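Local coordinates for penicillin-binding protein 2B (Streptococcus pneumoniae, PDB 2WAD) that probably forms peptide cross-links between adjacent glycan strands of cell wall peptidoglycan as a penicillin-binding transpeptidase of the elongation machinery, at residues S319-L324 with S357-K362; K338-V343 with V649-N654; Y344-N349 with L375-N380; F382-V387 with D521-M526; T630-V635 with K659-A664. One frame throughout, in Å; residues are numbered along the deposited sequence.

Contact 1 (S319-L324 with S357-K362); sequences SVDALL and SMSGLK. Unlike the reference sequence in segment 357-362: Leu361 (reference Ile).
The carboxylate of Asp321 is the flat group here, and Ser359 reaches it from the strand: Ser359 OG donates a hydrogen bond to Asp321 OD2 at 2.6 Å, meeting that oxygen nearly along its C-O axis. A water 3.0 Å from OD2 may also donate to it, and accepts from Gly360 N at 3.1 Å, so the one carboxylate oxygen faces the strand both directly and through solvent. Asp321 CG is anti to its carbonyl carbon (chi1 -69°), and the end of the side chain comes nearer the strand than its root does. Beside this polar pair the packing is aliphatic. Val320 turns CG1 against the same hydroxyl, 3.4 Å from Ser359 OG, while its other branch, CG2, lies 3.9 Å from Ser357 OG. One turn on, Leu324 CD2 presses on Ser359 CB at 3.7 Å, and Leu361 CD2 comes up to the carbonyl oxygen of Leu324. Ser359 is thus gripped between two hydrophobic residues and one acid. Helix 319-324 lies on the sheet of the transpeptidase domain, running at a shallow 32° to strand 357-362, their axes 8.2 Å apart at closest approach. Helix 661-676 touches the same helix through Leu323 and Leu324. The serine hydroxyl, and possibly the water, would stabilise the negative charge of Asp321, which should favour its ionised form.

Contact 2 (K338-V343 with V649-N654); sequences KYSEGV and VVFPHN. With ZN (zinc ion), chain E.
Tyr339 and His653 open the contact through their backbones: a water accepts from Tyr339 N and donates to His653 O, 2.8 Å from each, while Tyr339 O lies near His653 CB. At Ser340 the link becomes direct. With OG anti to its own backbone N (chi1 176°), the hydroxyl donates to Pro652 O at 2.6 Å, in the plane of that carbonyl, and also sits at the edge of the Phe651 ring; Gly342 N makes a weak bond back to it. Glu341 bends at chi2 (89°), and its carboxylate lies against Pro652 CG. OE1 comes in plane to the edge of the His653 imidazole, 3.2 Å from CD2, whereas OE2 takes a weak bond from a zinc-bound water. Gly342, at a backbone conformation that suits glycine (phi 143°), sets its O 3.2 Å from Pro652 CD. Val343 finishes the walk: its CB stands over one face of the Phe651 ring, 4.2 Å from the centroid, in a CH-pi contact, and its CA-H points to Val650 O at 3.5 Å. Asn654 ND2 lies over the opposite ring face, and Phe328 of helix 314-334 also meets this ring. Beyond the end of strand 645-650, His653 NE2 binds a zinc ion at 2.0 Å, with two waters also bound to the metal. Using NE2 for the metal implies that any imidazole proton sits on ND1, and the nearby Glu341 carboxylate would partly offset the charge of the zinc.

Contact 3 (Y344-N349 with L375-N380); sequences YAVALN and LGTVTN
Val346 and Thr377 supply the apolar part of this contact, meeting methyl to methyl. Val346 CG2 lies 3.5 Å from Thr377 CG2, tighter than usual van der Waals contact, and it is equally close to Thr377 CB. Both methyls are anti to their own carbonyl carbons, which brings them together; the threonine methyl also approaches Ala345 O at 4.0 Å. Aromatic packing comes next. The Tyr344 ring meets the helix backbone, with CE1 3.7 Å from Gly376 CA and CD1 4.2 Å from Thr377 N. Here glycine is what the geometry accommodates, since a beta carbon at Gly376 would point toward the strand and fall 2.3 Å from Tyr344 CE1. Polar bonding is directed outward: Tyr344 OH is hydrogen-bonded to Asp373 OD2 and Thr377 OG1 to Ser374 O, both partners lying just ahead of the short helix. These bonds fix the far end of the ring and the rotation of the threonine, leaving its methyl to face Val346. Backbone bonds such as Asn380 N to Gly376 O at 3.1 Å close the helical turn itself. Between the two segments the contact is made by van der Waals packing. Met358 of strand 355-363 also touches Thr377, Met526 and Ala529 of helix 525-536 pack on Val346, and Phe382 meets the Tyr344 ring, while a backbone hydrogen bond between Met526 and Thr377 joins helix 525-536 to the turn.

Contact 4 (F382-V387 with D521-M526); sequences FVPGSV and DNYTPM
Phe382 and Tyr523 form a single antiparallel bridge, a hydrogen-bonded pair with two backbone bonds: Phe382 N to Tyr523 O and Tyr523 N to Phe382 O, each 2.9 Å long. The second is the straighter, 159° at the hydrogen against 144°. A CA-H...O contact from Asn522 CA, 3.3 Å long, also reaches Phe382 O, beside the bond from Tyr523 N. Among side chains, the Phe382 ring presents CE2 to Pro525 CD at 3.7 Å; the proline meets the ring at its edge, the two side chains at about a right angle. Pro384 lays CG against Tyr523 CD2, 3.6 Å away, while its CD abuts Asp521 O at 3.3 Å. Asn522 OD1 lies 3.5 Å from Phe382 C, with CG of the same asparagine close by. Asp521, for its part, is committed to Arg479 through a salt bridge. Two residues beyond Pro384 comes Ser386, probably the serine of the acyl-ester intermediate, hydrogen-bonded to Lys389 and Ser443. The bridge thus ties the loop running into the helix at the active site to the approach to helix 525-536, whose N-cap is Thr524. Phe382 and Pro525 then pack on Val650 of strand 645-650, and Leu528 touches Pro384.

Contact 5 (T630-V635 with K659-A664); sequences TNTNAV and KNVGPA. Unlike the reference sequence in segment 659-664: Lys659 (reference Asn), Asn660 (reference Gly), Ala664 (reference Ser).
Thr632 and Asn660 meet at the tight end of this contact: Asn660 OD1 comes within 3.1 Å of Thr632 CB, the two side chains sliding past each other in opposite directions. Next to it Gly662 packs closely against the loop, its CA 3.4 Å from Thr632 O in a CA-H...O contact, and Ala634 CB sits 3.6 Å from Gly662 C. The closeness rests on glycine, for a beta carbon at Gly662 would fall 2.2 Å from Thr632 O. Packing slackens beyond. Pro663 CD is 4.1 Å from Ala634 CB, and Val661 only grazes Thr632 OG1, a buried hydroxyl with no partner in the model. On the solvent side Lys659 is exposed and forms a salt bridge with Glu331 of helix 314-334. Asn660 has a second task. Its CG is anti to the backbone N (chi1 -164°); OD1 accepts a hydrogen bond from Gly662 N at 3.0 Å, in the carbonyl plane. That bond makes Asn660 the N-cap of helix 661-676. A capped C-terminal helix packed against the antiparallel sheet belongs to the penicillin-binding transpeptidase fold, shared with serine beta-lactamases, and here its first turn packs on Ala634 at the start of strand 634-638.

How the contacts relate
The five contacts illustrate how one antiparallel sheet is faced by helices and joined to its active-site loops. Contacts 1, 2 and 3 share the sheet's middle: contacts 2 and 3 use strand 342-348, contact 1 its neighbour 355-363; contact 5 reaches the sheet further out, on strand 634-638. Contact 3, the nearest to the chain's centre, is buried and made of packing, with no polar bond between its segments, whereas contact 1 adds a serine-carboxylate hydrogen bond with a water beside it. Contact 2 runs out to a zinc ion at partly exposed residues. Contacts 4 and 5 meet through Asn633; the first relies on backbone pairing, the second on close packing at a glycine and a helix cap.

Contact 1 (S319-L324 with S357-K362)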
# COMPACT_ATOMS: atom_id res chain seq x y z
N SER A 319 7.09 4.13 -18.39
CA SER A 319 8.26 3.70 -19.13
C SER A 319 9.01 2.58 -18.39
O SER A 319 9.50 1.63 -19.00
CB SER A 319 9.11 4.89 -19.60
OG SER A 319 9.87 5.43 -18.55
N VAL A 320 9.01 2.62 -17.06
CA VAL A 320 9.47 1.43 -16.32
C VAL A 320 8.62 0.16 -16.56
O VAL A 320 9.15 -0.91 -16.81
CB VAL A 320 9.65 1.74 -14.82
CG1 VAL A 320 10.14 0.51 -14.06
CG2 VAL A 320 10.63 2.88 -14.67
N ASP A 321 7.29 0.27 -16.49
CA ASP A 321 6.39 -0.84 -16.83
C ASP A 321 6.73 -1.45 -18.21
O ASP A 321 6.78 -2.66 -18.36
CB ASP A 321 4.93 -0.33 -16.83
CG ASP A 321 4.40 0.02 -15.43
OD1 ASP A 321 3.30 0.59 -15.36
OD2 ASP A 321 5.01 -0.28 -14.38
N ALA A 322 6.98 -0.61 -19.21
CA ALA A 322 7.29 -1.07 -20.57
C ALA A 322 8.61 -1.82 -20.61
O ALA A 322 8.71 -2.89 -21.22
CB ALA A 322 7.29 0.10 -21.59
N LEU A 323 9.62 -1.26 -19.94
CA LEU A 323 10.93 -1.90 -19.86
C LEU A 323 10.79 -3.31 -19.27
O LEU A 323 11.25 -4.31 -19.86
CB LEU A 323 11.87 -1.04 -19.01
CG LEU A 323 13.35 -1.44 -18.93
CD1 LEU A 323 13.99 -1.18 -20.31
CD2 LEU A 323 14.04 -0.62 -17.85
N LEU A 324 10.13 -3.40 -18.11
CA LEU A 324 10.02 -4.70 -17.43
C LEU A 324 9.29 -5.68 -18.34
O LEU A 324 9.62 -6.85 -18.44
CB LEU A 324 9.32 -4.61 -16.08
CG LEU A 324 10.12 -4.45 -14.79
CD1 LEU A 324 11.30 -3.50 -14.91
CD2 LEU A 324 9.16 -4.05 -13.65
N SER A 357 9.27 5.13 -8.67
CA SER A 357 8.31 4.19 -9.24
C SER A 357 8.39 2.87 -8.51
O SER A 357 9.43 2.53 -7.95
CB SER A 357 8.57 3.93 -10.73
OG SER A 357 9.76 3.20 -10.85
N MET A 358 7.27 2.15 -8.54
CA MET A 358 7.10 0.83 -7.98
C MET A 358 6.39 0.02 -9.07
O MET A 358 5.19 0.18 -9.23
CB MET A 358 6.10 0.85 -6.81
CG MET A 358 6.06 2.08 -5.97
SD MET A 358 4.68 2.26 -4.81
CE MET A 358 4.29 0.56 -4.30
N SER A 359 7.08 -0.89 -9.74
CA SER A 359 6.54 -1.55 -10.92
C SER A 359 6.65 -3.04 -10.71
O SER A 359 7.66 -3.53 -10.19
CB SER A 359 7.40 -1.22 -12.16
OG SER A 359 7.05 0.03 -12.72
N GLY A 360 5.65 -3.78 -11.18
CA GLY A 360 5.74 -5.23 -11.09
C GLY A 360 4.96 -5.89 -12.21
O GLY A 360 3.93 -5.38 -12.66
N LEU A 361 5.46 -7.03 -12.68
CA LEU A 361 4.78 -7.76 -13.73
C LEU A 361 4.68 -9.18 -13.22
O LEU A 361 5.69 -9.77 -12.88
CB LEU A 361 5.60 -7.74 -15.02
CG LEU A 361 4.87 -8.23 -16.28
CD1 LEU A 361 3.60 -7.45 -16.53
CD2 LEU A 361 5.79 -8.18 -17.49
N LYS A 362 3.47 -9.70 -13.15
CA LYS A 362 3.26 -11.00 -12.57
C LYS A 362 3.10 -12.00 -13.69
O LYS A 362 2.38 -11.75 -14.67
CB LYS A 362 1.99 -10.96 -11.71
CG LYS A 362 1.68 -12.25 -11.02
CD LYS A 362 0.37 -12.07 -10.26
CE LYS A 362 0.13 -13.19 -9.26
NZ LYS A 362 0.02 -14.48 -9.97
O HOH W 1 3.52 -1.92 -12.37

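Contact 2 (K338-V343 with V649-N654)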
# COMPACT_ATOMS: atom_id res chain seq x y z
N LYS A 338 10.89 -19.14 -17.90
CA LYS A 338 9.78 -20.08 -18.00
C LYS A 338 9.07 -20.35 -16.66
O LYS A 338 7.84 -20.37 -16.59
CB LYS A 338 10.27 -21.39 -18.60
CG LYS A 338 9.16 -22.41 -18.81
CD LYS A 338 9.75 -23.73 -19.33
CE LYS A 338 8.70 -24.85 -19.41
NZ LYS A 338 8.38 -25.25 -20.82
N TYR A 339 9.86 -20.58 -15.61
CA TYR A 339 9.31 -20.80 -14.27
C TYR A 339 9.47 -19.62 -13.33
O TYR A 339 9.38 -19.81 -12.12
CB TYR A 339 9.97 -22.02 -13.64
CG TYR A 339 9.76 -23.24 -14.50
CD1 TYR A 339 8.48 -23.76 -14.68
CD2 TYR A 339 10.81 -23.83 -15.19
CE1 TYR A 339 8.26 -24.85 -15.48
CE2 TYR A 339 10.60 -24.92 -16.01
CZ TYR A 339 9.32 -25.43 -16.14
OH TYR A 339 9.07 -26.52 -16.96
N SER A 340 9.71 -18.43 -13.88
CA SER A 340 9.81 -17.19 -13.10
C SER A 340 8.43 -16.61 -12.82
O SER A 340 7.63 -16.42 -13.74
CB SER A 340 10.68 -16.19 -13.86
OG SER A 340 10.73 -14.95 -13.18
N GLU A 341 8.15 -16.26 -11.56
CA GLU A 341 6.85 -15.66 -11.22
C GLU A 341 6.66 -14.22 -11.67
O GLU A 341 5.59 -13.67 -11.47
CB GLU A 341 6.63 -15.60 -9.71
CG GLU A 341 7.07 -16.79 -8.95
CD GLU A 341 8.49 -16.65 -8.53
OE1 GLU A 341 9.37 -17.17 -9.25
OE2 GLU A 341 8.70 -16.05 -7.46
N GLY A 342 7.67 -13.58 -12.23
CA GLY A 342 7.47 -12.21 -12.70
C GLY A 342 8.72 -11.39 -12.46
O GLY A 342 9.75 -11.96 -12.18
N VAL A 343 8.63 -10.07 -12.57
CA VAL A 343 9.81 -9.23 -12.40
C VAL A 343 9.33 -7.94 -11.74
O VAL A 343 8.21 -7.50 -12.03
CB VAL A 343 10.52 -8.99 -13.76
CG1 VAL A 343 9.58 -8.29 -14.70
CG2 VAL A 343 11.83 -8.14 -13.57
N VAL A 649 16.05 -4.44 -8.42
CA VAL A 649 15.41 -5.20 -9.48
C VAL A 649 15.40 -6.63 -9.01
O VAL A 649 16.43 -7.15 -8.59
CB VAL A 649 16.15 -5.08 -10.85
CG1 VAL A 649 15.55 -6.11 -11.83
CG2 VAL A 649 16.03 -3.64 -11.38
N VAL A 650 14.23 -7.25 -9.05
CA VAL A 650 14.06 -8.59 -8.50
C VAL A 650 13.46 -9.43 -9.61
O VAL A 650 12.37 -9.16 -10.08
CB VAL A 650 13.12 -8.58 -7.25
CG1 VAL A 650 12.89 -9.99 -6.75
CG2 VAL A 650 13.74 -7.68 -6.12
N PHE A 651 14.21 -10.44 -10.05
CA PHE A 651 13.80 -11.24 -11.20
C PHE A 651 14.09 -12.68 -10.82
O PHE A 651 15.17 -13.20 -11.09
CB PHE A 651 14.67 -10.88 -12.42
CG PHE A 651 14.08 -11.31 -13.75
CD1 PHE A 651 13.43 -12.51 -13.86
CD2 PHE A 651 14.21 -10.51 -14.88
CE1 PHE A 651 12.87 -12.92 -15.07
CE2 PHE A 651 13.66 -10.90 -16.11
CZ PHE A 651 13.00 -12.12 -16.20
N PRO A 652 13.12 -13.34 -10.17
CA PRO A 652 13.39 -14.64 -9.57
C PRO A 652 13.34 -15.82 -10.56
O PRO A 652 12.64 -15.77 -11.56
CB PRO A 652 12.26 -14.78 -8.54
CG PRO A 652 11.18 -13.85 -9.02
CD PRO A 652 11.80 -12.79 -9.81
N HIS A 653 14.11 -16.86 -10.28
CA HIS A 653 14.12 -18.12 -11.02
C HIS A 653 14.28 -17.95 -12.53
O HIS A 653 13.57 -18.56 -13.32
CB HIS A 653 12.90 -18.97 -10.65
CG HIS A 653 12.81 -19.23 -9.18
ND1 HIS A 653 13.76 -19.96 -8.50
CD2 HIS A 653 11.91 -18.83 -8.25
CE1 HIS A 653 13.45 -20.01 -7.21
NE2 HIS A 653 12.34 -19.31 -7.03
N ASN A 654 15.23 -17.10 -12.91
CA ASN A 654 15.65 -16.96 -14.30
C ASN A 654 16.87 -17.87 -14.46
O ASN A 654 17.85 -17.72 -13.75
CB ASN A 654 15.99 -15.49 -14.62
CG ASN A 654 16.31 -15.26 -16.10
OD1 ASN A 654 17.06 -16.03 -16.70
ND2 ASN A 654 15.73 -14.21 -16.69
ZN ZN E . 11.65 -18.46 -5.35
O HOH W 2 12.63 -20.38 -15.21
O HOH W 3 9.42 -18.48 -5.61
O HOH W 4 12.22 -16.38 -4.91

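Contact 3 (Y344-N349 with L375-N380)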
# COMPACT_ATOMS: atom_id res chain seq x y z
N TYR A 344 10.13 -7.38 -10.83
CA TYR A 344 9.71 -6.24 -10.01
C TYR A 344 10.87 -5.25 -9.90
O TYR A 344 12.03 -5.67 -9.87
CB TYR A 344 9.30 -6.74 -8.60
CG TYR A 344 8.07 -7.63 -8.69
CD1 TYR A 344 6.79 -7.09 -8.55
CD2 TYR A 344 8.20 -8.97 -9.00
CE1 TYR A 344 5.66 -7.88 -8.69
CE2 TYR A 344 7.07 -9.77 -9.16
CZ TYR A 344 5.80 -9.22 -9.01
OH TYR A 344 4.69 -10.01 -9.18
N ALA A 345 10.57 -3.96 -9.84
CA ALA A 345 11.56 -2.91 -9.73
C ALA A 345 10.95 -1.80 -8.91
O ALA A 345 9.79 -1.48 -9.09
CB ALA A 345 11.95 -2.35 -11.10
N VAL A 346 11.75 -1.22 -8.02
CA VAL A 346 11.34 -0.09 -7.21
C VAL A 346 12.53 0.86 -7.28
O VAL A 346 13.68 0.45 -7.08
CB VAL A 346 11.11 -0.47 -5.70
CG1 VAL A 346 10.94 0.79 -4.82
CG2 VAL A 346 9.89 -1.35 -5.52
N ALA A 347 12.24 2.11 -7.62
CA ALA A 347 13.25 3.16 -7.64
C ALA A 347 12.90 4.17 -6.56
O ALA A 347 11.74 4.60 -6.47
CB ALA A 347 13.23 3.87 -9.04
N LEU A 348 13.90 4.61 -5.81
CA LEU A 348 13.71 5.61 -4.74
C LEU A 348 14.72 6.75 -4.85
O LEU A 348 15.84 6.53 -5.34
CB LEU A 348 13.94 4.95 -3.37
CG LEU A 348 13.12 3.72 -2.96
CD1 LEU A 348 13.53 3.22 -1.57
CD2 LEU A 348 11.64 4.01 -3.00
N ASN A 349 14.34 7.94 -4.41
CA ASN A 349 15.26 9.06 -4.23
C ASN A 349 15.89 8.80 -2.86
O ASN A 349 15.19 8.85 -1.85
CB ASN A 349 14.46 10.37 -4.22
CG ASN A 349 15.30 11.62 -3.98
OD1 ASN A 349 16.35 11.59 -3.32
ND2 ASN A 349 14.82 12.75 -4.49
N LEU A 375 1.64 -3.60 -6.71
CA LEU A 375 1.55 -3.88 -5.26
C LEU A 375 2.44 -5.04 -4.88
O LEU A 375 2.76 -5.21 -3.70
CB LEU A 375 0.11 -4.16 -4.82
CG LEU A 375 -0.80 -2.93 -4.99
CD1 LEU A 375 -2.25 -3.31 -4.76
CD2 LEU A 375 -0.37 -1.75 -4.10
N GLY A 376 2.88 -5.83 -5.86
CA GLY A 376 3.84 -6.90 -5.58
C GLY A 376 5.10 -6.41 -4.90
O GLY A 376 5.75 -7.15 -4.14
N THR A 377 5.43 -5.14 -5.14
CA THR A 377 6.64 -4.55 -4.61
C THR A 377 6.61 -4.47 -3.08
O THR A 377 7.66 -4.48 -2.47
CB THR A 377 6.87 -3.13 -5.17
OG1 THR A 377 5.72 -2.31 -4.92
CG2 THR A 377 7.15 -3.17 -6.68
N VAL A 378 5.42 -4.37 -2.49
CA VAL A 378 5.27 -4.27 -1.04
C VAL A 378 4.60 -5.52 -0.46
O VAL A 378 4.55 -5.67 0.76
CB VAL A 378 4.47 -3.03 -0.59
CG1 VAL A 378 5.24 -1.71 -0.84
CG2 VAL A 378 3.08 -2.99 -1.25
N THR A 379 4.09 -6.43 -1.29
CA THR A 379 3.35 -7.56 -0.75
C THR A 379 3.95 -8.95 -0.95
O THR A 379 3.59 -9.87 -0.23
CB THR A 379 1.83 -7.53 -1.12
OG1 THR A 379 1.68 -7.89 -2.48
CG2 THR A 379 1.22 -6.13 -0.96
N ASN A 380 4.86 -9.13 -1.91
CA ASN A 380 5.40 -10.45 -2.19
C ASN A 380 6.88 -10.53 -1.87
O ASN A 380 7.58 -9.53 -1.90
CB ASN A 380 5.18 -10.82 -3.66
CG ASN A 380 3.70 -10.97 -3.98
OD1 ASN A 380 3.03 -11.87 -3.46
ND2 ASN A 380 3.19 -10.10 -4.82

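Contact 4 (F382-V387 with D521-M526)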
# COMPACT_ATOMS: atom_id res chain seq x y z
N PHE A 382 10.85 -12.64 -1.93
CA PHE A 382 11.74 -13.36 -2.84
C PHE A 382 13.07 -13.60 -2.17
O PHE A 382 13.51 -12.77 -1.35
CB PHE A 382 11.95 -12.55 -4.13
CG PHE A 382 10.67 -12.07 -4.77
CD1 PHE A 382 10.00 -12.87 -5.70
CD2 PHE A 382 10.12 -10.85 -4.41
CE1 PHE A 382 8.80 -12.43 -6.27
CE2 PHE A 382 8.93 -10.41 -4.98
CZ PHE A 382 8.27 -11.19 -5.90
N VAL A 383 13.73 -14.71 -2.51
CA VAL A 383 15.11 -14.91 -2.07
C VAL A 383 15.94 -13.82 -2.73
O VAL A 383 15.82 -13.58 -3.92
CB VAL A 383 15.72 -16.32 -2.34
CG1 VAL A 383 14.73 -17.46 -2.17
CG2 VAL A 383 16.46 -16.38 -3.65
N PRO A 384 16.74 -13.12 -1.94
CA PRO A 384 17.38 -11.91 -2.47
C PRO A 384 18.72 -12.19 -3.15
O PRO A 384 19.13 -11.42 -4.00
CB PRO A 384 17.56 -11.06 -1.23
CG PRO A 384 17.76 -12.10 -0.12
CD PRO A 384 16.93 -13.28 -0.49
N GLY A 385 19.36 -13.31 -2.81
CA GLY A 385 20.66 -13.67 -3.36
C GLY A 385 21.76 -12.69 -2.97
O GLY A 385 21.66 -12.00 -1.94
N SER A 386 22.77 -12.59 -3.83
CA SER A 386 24.05 -11.96 -3.50
C SER A 386 24.03 -10.45 -3.31
O SER A 386 25.04 -9.84 -2.94
CB SER A 386 25.09 -12.33 -4.57
OG SER A 386 25.72 -13.57 -4.29
N VAL A 387 22.93 -9.81 -3.66
CA VAL A 387 22.83 -8.37 -3.43
C VAL A 387 23.11 -8.03 -1.96
O VAL A 387 23.71 -7.01 -1.69
CB VAL A 387 21.49 -7.80 -3.90
CG1 VAL A 387 21.38 -7.95 -5.42
CG2 VAL A 387 20.31 -8.50 -3.19
N ASP A 521 16.33 -15.97 4.38
CA ASP A 521 15.17 -15.09 4.56
C ASP A 521 14.79 -14.51 3.18
O ASP A 521 15.70 -14.20 2.40
CB ASP A 521 15.51 -13.95 5.52
CG ASP A 521 15.73 -14.42 6.94
OD1 ASP A 521 15.36 -15.57 7.24
OD2 ASP A 521 16.26 -13.66 7.78
N ASN A 522 13.49 -14.36 2.90
CA ASN A 522 12.91 -13.69 1.72
C ASN A 522 12.45 -12.25 2.02
O ASN A 522 11.84 -12.01 3.06
CB ASN A 522 11.64 -14.42 1.23
CG ASN A 522 11.91 -15.79 0.60
OD1 ASN A 522 11.32 -16.14 -0.43
ND2 ASN A 522 12.78 -16.59 1.22
N TYR A 523 12.69 -11.33 1.09
CA TYR A 523 12.40 -9.92 1.27
C TYR A 523 11.55 -9.39 0.10
O TYR A 523 11.53 -10.00 -0.98
CB TYR A 523 13.72 -9.14 1.30
CG TYR A 523 14.71 -9.60 2.36
CD1 TYR A 523 14.32 -9.83 3.69
CD2 TYR A 523 16.02 -9.84 2.02
CE1 TYR A 523 15.23 -10.24 4.66
CE2 TYR A 523 16.93 -10.27 2.96
CZ TYR A 523 16.54 -10.44 4.28
OH TYR A 523 17.50 -10.87 5.18
N THR A 524 10.84 -8.29 0.33
CA THR A 524 10.07 -7.64 -0.74
C THR A 524 10.97 -6.71 -1.58
O THR A 524 12.05 -6.32 -1.17
CB THR A 524 8.98 -6.73 -0.17
OG1 THR A 524 9.61 -5.60 0.45
CG2 THR A 524 8.09 -7.44 0.86
N PRO A 525 10.51 -6.35 -2.79
CA PRO A 525 11.32 -5.45 -3.62
C PRO A 525 11.47 -4.06 -2.97
O PRO A 525 12.51 -3.43 -3.14
CB PRO A 525 10.56 -5.41 -4.96
CG PRO A 525 9.80 -6.72 -5.01
CD PRO A 525 9.47 -7.07 -3.55
N MET A 526 10.47 -3.59 -2.22
CA MET A 526 10.58 -2.31 -1.52
C MET A 526 11.69 -2.35 -0.46
O MET A 526 12.48 -1.41 -0.35
CB MET A 526 9.21 -1.89 -0.94
CG MET A 526 9.17 -0.54 -0.23
SD MET A 526 9.43 0.84 -1.39
CE MET A 526 8.01 0.62 -2.45

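Contact 5 (T630-V635 with K659-A664)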
# COMPACT_ATOMS: atom_id res chain seq x y z
N THR A 630 17.41 -19.94 -10.65
CA THR A 630 17.96 -19.13 -9.57
C THR A 630 17.77 -17.63 -9.85
O THR A 630 17.38 -17.25 -10.95
CB THR A 630 19.45 -19.42 -9.37
OG1 THR A 630 20.17 -19.12 -10.58
CG2 THR A 630 19.66 -20.88 -8.97
N ASN A 631 18.06 -16.78 -8.87
CA ASN A 631 17.74 -15.35 -8.99
C ASN A 631 18.78 -14.47 -9.72
O ASN A 631 20.00 -14.61 -9.51
CB ASN A 631 17.23 -14.80 -7.64
CG ASN A 631 15.93 -15.49 -7.17
OD1 ASN A 631 15.61 -16.60 -7.63
ND2 ASN A 631 15.15 -14.82 -6.30
N THR A 632 18.29 -13.62 -10.63
CA THR A 632 19.08 -12.57 -11.29
C THR A 632 18.83 -11.14 -10.75
O THR A 632 18.55 -10.19 -11.48
CB THR A 632 18.99 -12.67 -12.84
OG1 THR A 632 17.91 -11.91 -13.37
CG2 THR A 632 18.78 -14.11 -13.25
N ASN A 633 18.96 -10.97 -9.44
CA ASN A 633 18.55 -9.70 -8.82
C ASN A 633 19.68 -8.67 -8.93
O ASN A 633 20.83 -9.03 -9.15
CB ASN A 633 18.21 -9.95 -7.35
CG ASN A 633 17.08 -10.95 -7.16
OD1 ASN A 633 16.21 -11.14 -8.04
ND2 ASN A 633 17.10 -11.63 -6.02
N ALA A 634 19.38 -7.39 -8.74
CA ALA A 634 20.43 -6.37 -8.81
C ALA A 634 19.98 -5.15 -8.01
O ALA A 634 18.80 -4.85 -7.98
CB ALA A 634 20.69 -5.96 -10.28
N VAL A 635 20.92 -4.46 -7.37
CA VAL A 635 20.66 -3.17 -6.74
C VAL A 635 21.72 -2.18 -7.26
O VAL A 635 22.83 -2.58 -7.57
CB VAL A 635 20.70 -3.26 -5.18
CG1 VAL A 635 19.62 -4.18 -4.66
CG2 VAL A 635 22.06 -3.74 -4.68
N LYS A 659 23.59 -14.76 -20.09
CA LYS A 659 23.60 -13.33 -19.77
C LYS A 659 22.67 -13.00 -18.60
O LYS A 659 21.61 -13.59 -18.48
CB LYS A 659 23.25 -12.48 -21.00
CG LYS A 659 21.80 -12.60 -21.42
CD LYS A 659 21.39 -11.49 -22.38
CE LYS A 659 20.14 -11.91 -23.15
NZ LYS A 659 19.42 -12.98 -22.39
N ASN A 660 23.07 -12.06 -17.74
CA ASN A 660 22.26 -11.68 -16.57
C ASN A 660 21.60 -10.33 -16.79
O ASN A 660 22.25 -9.29 -16.73
CB ASN A 660 23.11 -11.64 -15.29
CG ASN A 660 22.27 -11.62 -14.01
OD1 ASN A 660 21.33 -10.83 -13.85
ND2 ASN A 660 22.57 -12.55 -13.11
N VAL A 661 20.30 -10.34 -17.06
CA VAL A 661 19.60 -9.10 -17.38
C VAL A 661 19.35 -8.18 -16.18
O VAL A 661 18.96 -7.04 -16.36
CB VAL A 661 18.28 -9.36 -18.14
CG1 VAL A 661 18.55 -10.21 -19.41
CG2 VAL A 661 17.27 -10.08 -17.25
N GLY A 662 19.62 -8.66 -14.97
CA GLY A 662 19.33 -7.86 -13.78
C GLY A 662 20.00 -6.50 -13.79
O GLY A 662 19.33 -5.48 -13.73
N PRO A 663 21.33 -6.47 -13.86
CA PRO A 663 22.09 -5.22 -13.95
C PRO A 663 21.67 -4.36 -15.14
O PRO A 663 21.67 -3.13 -15.04
CB PRO A 663 23.53 -5.70 -14.16
CG PRO A 663 23.55 -7.11 -13.54
CD PRO A 663 22.19 -7.66 -13.74
N ALA A 664 21.27 -4.98 -16.25
CA ALA A 664 20.93 -4.22 -17.46
C ALA A 664 19.59 -3.53 -17.27
O ALA A 664 19.38 -2.39 -17.70
CB ALA A 664 20.91 -5.14 -18.70